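Local atomic coordinates of type II secretion ATPase XpsE (PDB entry 2D28), a protein that is an ATPase of the type II secretion family, here present as its N-terminal domain. Residues A[53-58]-A[134-139]; A[109-114]-A[138-143]. The protein carries 1 engineered substitution. One frame throughout, in Å; residues are numbered along the deposited sequence.

Contact 1 (53-58 with 134-139) joins helix 51-62 to the end of strand 130-134 and the start of helix 137-147. Contact 2 (109-114 with 138-143) lays the next part of that helix against the end of strand 105-110. The two centres are about 7 Å apart, both near the centre of the chain. Along the chain, 53-58 comes first, then 109-114, and both contacts end on the same helix, sharing Ser138 and Glu139. Asp112 OD1 of contact 2 makes a salt bridge with Arg137 NH1 and probably a hydrogen bond with His54 NE2 of contact 1. Helix 51-62 is thereby joined to the loop after strand 105-110 and to the last helix, 137-147.

Contact 1 of 2, residues A[53-58]-A[134-139]; sequences DHAETC and VGLRSE
The strand-to-helix turn that follows strand 130-134 of the MshEN-family fold lies here against helix 51-62. Leu136 is the N-cap residue of helix 137-147. Ala55 sits at the middle of the contact, with its CA 5.6 Å from that of Leu136. The Ala55 methyl CB fits between two apolar branches: CD1 of Leu136 at 3.8 Å and CG1 of Val134 at 3.9 Å. Val134 CG1 stands anti to its backbone N (chi1 -176°) and also packs 3.5 Å from the carbonyl O of Ala55. Cys58 CB, one turn on, is 4.3 Å from Val134 CG1.

The polar side is formed by His54 and Arg137. The Arg137 chain leaves anti to its backbone N and bends at chi3 (-52°), which brings NH1 to the edge of the imidazole. Arg137 NH1 is 3.2 Å from His54 CD2. Each atom lies near the plane of the other group, so they meet edge to edge; the planes are 23° apart. Asp112 OD1 bridges the two, with a salt bridge to Arg137 NH1 and a probable hydrogen bond with His54 NE2. Its carboxylate probably offsets the positive charge of the guanidinium beside the imidazole and helps hold both groups in place.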
loop_
_atom_site.group_PDB
_atom_site.type_symbol
_atom_site.label_atom_id
_atom_site.label_comp_id
_atom_site.label_asym_id
_atom_site.label_seq_id
_atom_site.Cartn_x
_atom_site.Cartn_y
_atom_site.Cartn_z
ATOM N N ASP A 53 5.164 -7.757 -7.388
ATOM C CA ASP A 53 5.281 -8.855 -6.452
ATOM C C ASP A 53 5.073 -8.361 -5.016
ATOM O O ASP A 53 4.553 -9.116 -4.202
ATOM C CB ASP A 53 6.649 -9.492 -6.501
ATOM C CG ASP A 53 6.841 -10.436 -7.721
ATOM O OD1 ASP A 53 5.862 -10.941 -8.259
ATOM O OD2 ASP A 53 7.976 -10.665 -8.170
ATOM N N HIS A 54 5.476 -7.125 -4.735
ATOM C CA HIS A 54 5.138 -6.489 -3.456
ATOM C C HIS A 54 3.617 -6.450 -3.265
ATOM O O HIS A 54 3.068 -7.034 -2.278
ATOM C CB HIS A 54 5.774 -5.108 -3.304
ATOM C CG HIS A 54 5.340 -4.416 -2.041
ATOM N ND1 HIS A 54 4.537 -5.031 -1.114
ATOM C CD2 HIS A 54 5.583 -3.194 -1.543
ATOM C CE1 HIS A 54 4.296 -4.203 -0.111
ATOM N NE2 HIS A 54 4.880 -3.066 -0.368
ATOM N N ALA A 55 2.920 -5.815 -4.194
ATOM C CA ALA A 55 1.442 -5.720 -4.175
ATOM C C ALA A 55 0.793 -7.097 -4.070
ATOM O O ALA A 55 -0.117 -7.363 -3.220
ATOM C CB ALA A 55 0.914 -4.985 -5.440
ATOM N N GLU A 56 1.203 -7.998 -4.969
ATOM C CA GLU A 56 0.668 -9.346 -4.958
ATOM C C GLU A 56 0.685 -10.079 -3.643
ATOM O O GLU A 56 -0.346 -10.685 -3.183
ATOM C CB GLU A 56 1.459 -10.221 -5.955
ATOM C CG GLU A 56 0.839 -11.612 -6.128
ATOM C CD GLU A 56 -0.168 -11.682 -7.264
ATOM O OE1 GLU A 56 -0.554 -10.584 -7.790
ATOM O OE2 GLU A 56 -0.547 -12.833 -7.639
ATOM N N THR A 57 1.861 -10.027 -3.022
ATOM C CA THR A 57 2.096 -10.719 -1.805
ATOM C C THR A 57 1.343 -10.081 -0.628
ATOM O O THR A 57 0.832 -10.798 0.220
ATOM C CB THR A 57 3.596 -10.803 -1.561
ATOM O OG1 THR A 57 4.162 -11.383 -2.747
ATOM C CG2 THR A 57 3.868 -11.827 -0.426
ATOM N N CYS A 58 1.373 -8.743 -0.540
ATOM C CA CYS A 58 0.566 -8.021 0.437
ATOM C C CYS A 58 -0.896 -8.490 0.334
ATOM O O CYS A 58 -1.524 -8.835 1.327
ATOM C CB CYS A 58 0.651 -6.520 0.170
ATOM S SG CYS A 58 2.177 -5.799 0.696
ATOM N N VAL A 134 -5.390 -3.069 -2.545
ATOM C CA VAL A 134 -3.947 -2.996 -2.762
ATOM C C VAL A 134 -3.701 -2.571 -4.239
ATOM O O VAL A 134 -4.363 -3.036 -5.199
ATOM C CB VAL A 134 -3.241 -4.345 -2.461
ATOM C CG1 VAL A 134 -1.699 -4.251 -2.598
ATOM C CG2 VAL A 134 -3.718 -4.952 -1.088
ATOM N N GLY A 135 -2.778 -1.672 -4.403
ATOM C CA GLY A 135 -2.339 -1.203 -5.718
ATOM C C GLY A 135 -0.824 -1.083 -5.781
ATOM O O GLY A 135 -0.100 -0.992 -4.773
ATOM N N LEU A 136 -0.318 -1.196 -7.002
ATOM C CA LEU A 136 1.083 -1.075 -7.273
ATOM C C LEU A 136 1.435 0.441 -6.966
ATOM O O LEU A 136 0.650 1.397 -7.234
ATOM C CB LEU A 136 1.436 -1.446 -8.735
ATOM C CG LEU A 136 1.732 -2.925 -9.076
ATOM C CD1 LEU A 136 0.469 -3.776 -8.977
ATOM C CD2 LEU A 136 2.288 -2.934 -10.529
ATOM N N ARG A 137 2.527 0.569 -6.256
ATOM C CA ARG A 137 2.986 1.825 -5.726
ATOM C C ARG A 137 2.945 2.940 -6.780
ATOM O O ARG A 137 2.438 4.037 -6.523
ATOM C CB ARG A 137 4.397 1.666 -5.174
ATOM C CG ARG A 137 4.895 2.903 -4.303
ATOM C CD ARG A 137 6.311 2.703 -3.705
ATOM N NE ARG A 137 6.290 1.416 -3.020
ATOM C CZ ARG A 137 5.761 1.214 -1.828
ATOM N NH1 ARG A 137 5.654 -0.016 -1.414
ATOM N NH2 ARG A 137 5.379 2.239 -1.048
ATOM N N SER A 138 3.517 2.688 -7.949
ATOM C CA SER A 138 3.666 3.760 -8.924
ATOM C C SER A 138 2.351 4.068 -9.551
ATOM O O SER A 138 2.133 5.194 -10.074
ATOM C CB SER A 138 4.661 3.317 -10.019
ATOM O OG SER A 138 5.930 3.246 -9.369
ATOM N N GLU A 139 1.461 3.069 -9.623
ATOM C CA GLU A 139 0.123 3.312 -10.150
ATOM C C GLU A 139 -0.685 4.246 -9.249
ATOM O O GLU A 139 -1.445 5.090 -9.729
ATOM C CB GLU A 139 -0.636 1.999 -10.369
ATOM C CG GLU A 139 0.020 1.169 -11.461
ATOM C CD GLU A 139 -0.679 -0.163 -11.727
ATOM O OE1 GLU A 139 -1.817 -0.342 -11.324
ATOM O OE2 GLU A 139 -0.028 -0.983 -12.373
#

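Contact 2 of 2, residues A[109-114]-A[138-143]; sequences WIADPY and SEIDDL
Ile140 lies over one face of the Trp109 indole. Ile140 CG1 is 3.9 Å from the centroid of the Trp109 six-membered ring and 19° off the ring normal, a CH-pi contact. The chain then runs on past the ring. With CD1 anti to CA (chi2 176°), Ile140 CD1 reaches the backbone at the strand end, 3.4 Å from Ala111 N, and also touches the CB of Ala111. Leu143, one turn later on the helix, meets the edge of the indole instead. Leu143 CD2 is 3.7 Å from Trp109 CE3, and its CB lies in the ring plane. Glu139 completes the helix side: its CB is 3.9 Å from Trp109 CH2, and its carbonyl O is 3.6 Å from Trp109 CZ3. The indole thus packs against three residues from two successive turns of the helix.

Trp109 NE1 hydrogen-bonds to Val67 O, which helps fix the ring's rotation. Leu72 touches both Trp109 and Leu143. Strand 96-102 adds Val99 against both side chains and Cys97 against Leu143. Helix 137-147 packs on the sheet at the end of its middle strand, 105-110. That strand is joined to the parallel strand 130-134 through helix 116-126, a beta-alpha-beta crossover.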
loop_
_atom_site.group_PDB
_atom_site.type_symbol
_atom_site.label_atom_id
_atom_site.label_comp_id
_atom_site.label_asym_id
_atom_site.label_seq_id
_atom_site.Cartn_x
_atom_site.Cartn_y
_atom_site.Cartn_z
ATOM N N TRP A 109 -7.101 3.005 -1.923
ATOM C CA TRP A 109 -6.075 2.316 -2.648
ATOM C C TRP A 109 -4.748 2.491 -1.895
ATOM O O TRP A 109 -4.303 3.648 -1.659
ATOM C CB TRP A 109 -6.007 2.949 -4.029
ATOM C CG TRP A 109 -5.555 2.118 -5.138
ATOM C CD1 TRP A 109 -5.390 0.731 -5.143
ATOM C CD2 TRP A 109 -5.170 2.553 -6.451
ATOM N NE1 TRP A 109 -4.954 0.326 -6.368
ATOM C CE2 TRP A 109 -4.807 1.418 -7.183
ATOM C CE3 TRP A 109 -5.006 3.803 -7.054
ATOM C CZ2 TRP A 109 -4.343 1.488 -8.497
ATOM C CZ3 TRP A 109 -4.575 3.856 -8.372
ATOM C CH2 TRP A 109 -4.223 2.708 -9.060
ATOM N N ILE A 110 -4.065 1.388 -1.575
ATOM C CA ILE A 110 -2.939 1.484 -0.660
ATOM C C ILE A 110 -1.800 0.610 -1.117
ATOM O O ILE A 110 -2.042 -0.579 -1.558
ATOM C CB ILE A 110 -3.452 1.144 0.806
ATOM C CG1 ILE A 110 -2.372 1.272 1.841
ATOM C CG2 ILE A 110 -4.068 -0.272 0.822
ATOM C CD1 ILE A 110 -2.844 1.351 3.233
ATOM N N ALA A 111 -0.585 1.156 -1.086
ATOM C CA ALA A 111 0.622 0.387 -1.472
ATOM C C ALA A 111 1.122 -0.579 -0.422
ATOM O O ALA A 111 1.596 -1.716 -0.759
ATOM C CB ALA A 111 1.778 1.304 -1.977
ATOM N N ASP A 112 1.013 -0.129 0.833
ATOM C CA ASP A 112 1.576 -0.805 1.982
ATOM C C ASP A 112 0.506 -1.119 3.026
ATOM O O ASP A 112 0.495 -0.567 4.111
ATOM C CB ASP A 112 2.714 -0.003 2.582
ATOM C CG ASP A 112 3.848 0.268 1.600
ATOM O OD1 ASP A 112 4.204 -0.611 0.753
ATOM O OD2 ASP A 112 4.460 1.344 1.631
ATOM N N PRO A 113 -0.349 -2.077 2.734
ATOM C CA PRO A 113 -1.476 -2.409 3.642
ATOM C C PRO A 113 -1.142 -3.097 4.946
ATOM O O PRO A 113 -2.051 -3.241 5.766
ATOM C CB PRO A 113 -2.367 -3.265 2.760
ATOM C CG PRO A 113 -1.415 -3.943 1.859
ATOM C CD PRO A 113 -0.390 -2.894 1.512
ATOM N N TYR A 114 0.107 -3.482 5.132
ATOM C CA TYR A 114 0.647 -3.970 6.388
ATOM C C TYR A 114 1.017 -2.834 7.375
ATOM O O TYR A 114 1.407 -3.133 8.487
ATOM C CB TYR A 114 1.910 -4.789 6.122
ATOM C CG TYR A 114 2.977 -4.068 5.387
ATOM C CD1 TYR A 114 3.899 -3.276 6.038
ATOM C CD2 TYR A 114 3.037 -4.151 3.976
ATOM C CE1 TYR A 114 4.888 -2.602 5.306
ATOM C CE2 TYR A 114 3.958 -3.495 3.261
ATOM C CZ TYR A 114 4.866 -2.708 3.902
ATOM O OH TYR A 114 5.759 -2.022 3.132
ATOM N N SER A 138 3.517 2.688 -7.949
ATOM C CA SER A 138 3.666 3.760 -8.924
ATOM C C SER A 138 2.351 4.068 -9.551
ATOM O O SER A 138 2.133 5.194 -10.074
ATOM C CB SER A 138 4.661 3.317 -10.019
ATOM O OG SER A 138 5.930 3.246 -9.369
ATOM N N GLU A 139 1.461 3.069 -9.623
ATOM C CA GLU A 139 0.123 3.312 -10.150
ATOM C C GLU A 139 -0.685 4.246 -9.249
ATOM O O GLU A 139 -1.445 5.090 -9.729
ATOM C CB GLU A 139 -0.636 1.999 -10.369
ATOM C CG GLU A 139 0.020 1.169 -11.461
ATOM C CD GLU A 139 -0.679 -0.163 -11.727
ATOM O OE1 GLU A 139 -1.817 -0.342 -11.324
ATOM O OE2 GLU A 139 -0.028 -0.983 -12.373
ATOM N N ILE A 140 -0.580 4.030 -7.947
ATOM C CA ILE A 140 -1.167 4.927 -6.943
ATOM C C ILE A 140 -0.552 6.328 -7.075
ATOM O O ILE A 140 -1.284 7.333 -7.090
ATOM C CB ILE A 140 -0.951 4.363 -5.521
ATOM C CG1 ILE A 140 -1.716 3.066 -5.367
ATOM C CG2 ILE A 140 -1.377 5.383 -4.463
ATOM C CD1 ILE A 140 -1.518 2.361 -4.077
ATOM N N ASP A 141 0.776 6.404 -7.150
ATOM C CA ASP A 141 1.429 7.728 -7.288
ATOM C C ASP A 141 0.943 8.497 -8.512
ATOM O O ASP A 141 0.642 9.668 -8.418
ATOM C CB ASP A 141 2.915 7.549 -7.393
ATOM C CG ASP A 141 3.498 7.064 -6.113
ATOM O OD1 ASP A 141 2.851 7.113 -5.025
ATOM O OD2 ASP A 141 4.607 6.582 -6.125
ATOM N N ASP A 142 0.792 7.771 -9.617
ATOM C CA ASP A 142 0.352 8.331 -10.886
ATOM C C ASP A 142 -1.057 8.870 -10.760
ATOM O O ASP A 142 -1.352 9.997 -11.155
ATOM C CB ASP A 142 0.387 7.245 -11.970
ATOM C CG ASP A 142 1.776 6.976 -12.511
ATOM O OD1 ASP A 142 2.774 7.618 -12.151
ATOM O OD2 ASP A 142 1.961 6.063 -13.292
ATOM N N LEU A 143 -1.952 8.107 -10.136
ATOM C CA LEU A 143 -3.327 8.543 -9.943
ATOM C C LEU A 143 -3.371 9.771 -9.033
ATOM O O LEU A 143 -4.158 10.736 -9.290
ATOM C CB LEU A 143 -4.211 7.460 -9.299
ATOM C CG LEU A 143 -5.666 7.881 -9.129
ATOM C CD1 LEU A 143 -6.345 7.730 -10.446
ATOM C CD2 LEU A 143 -6.334 7.063 -8.086
#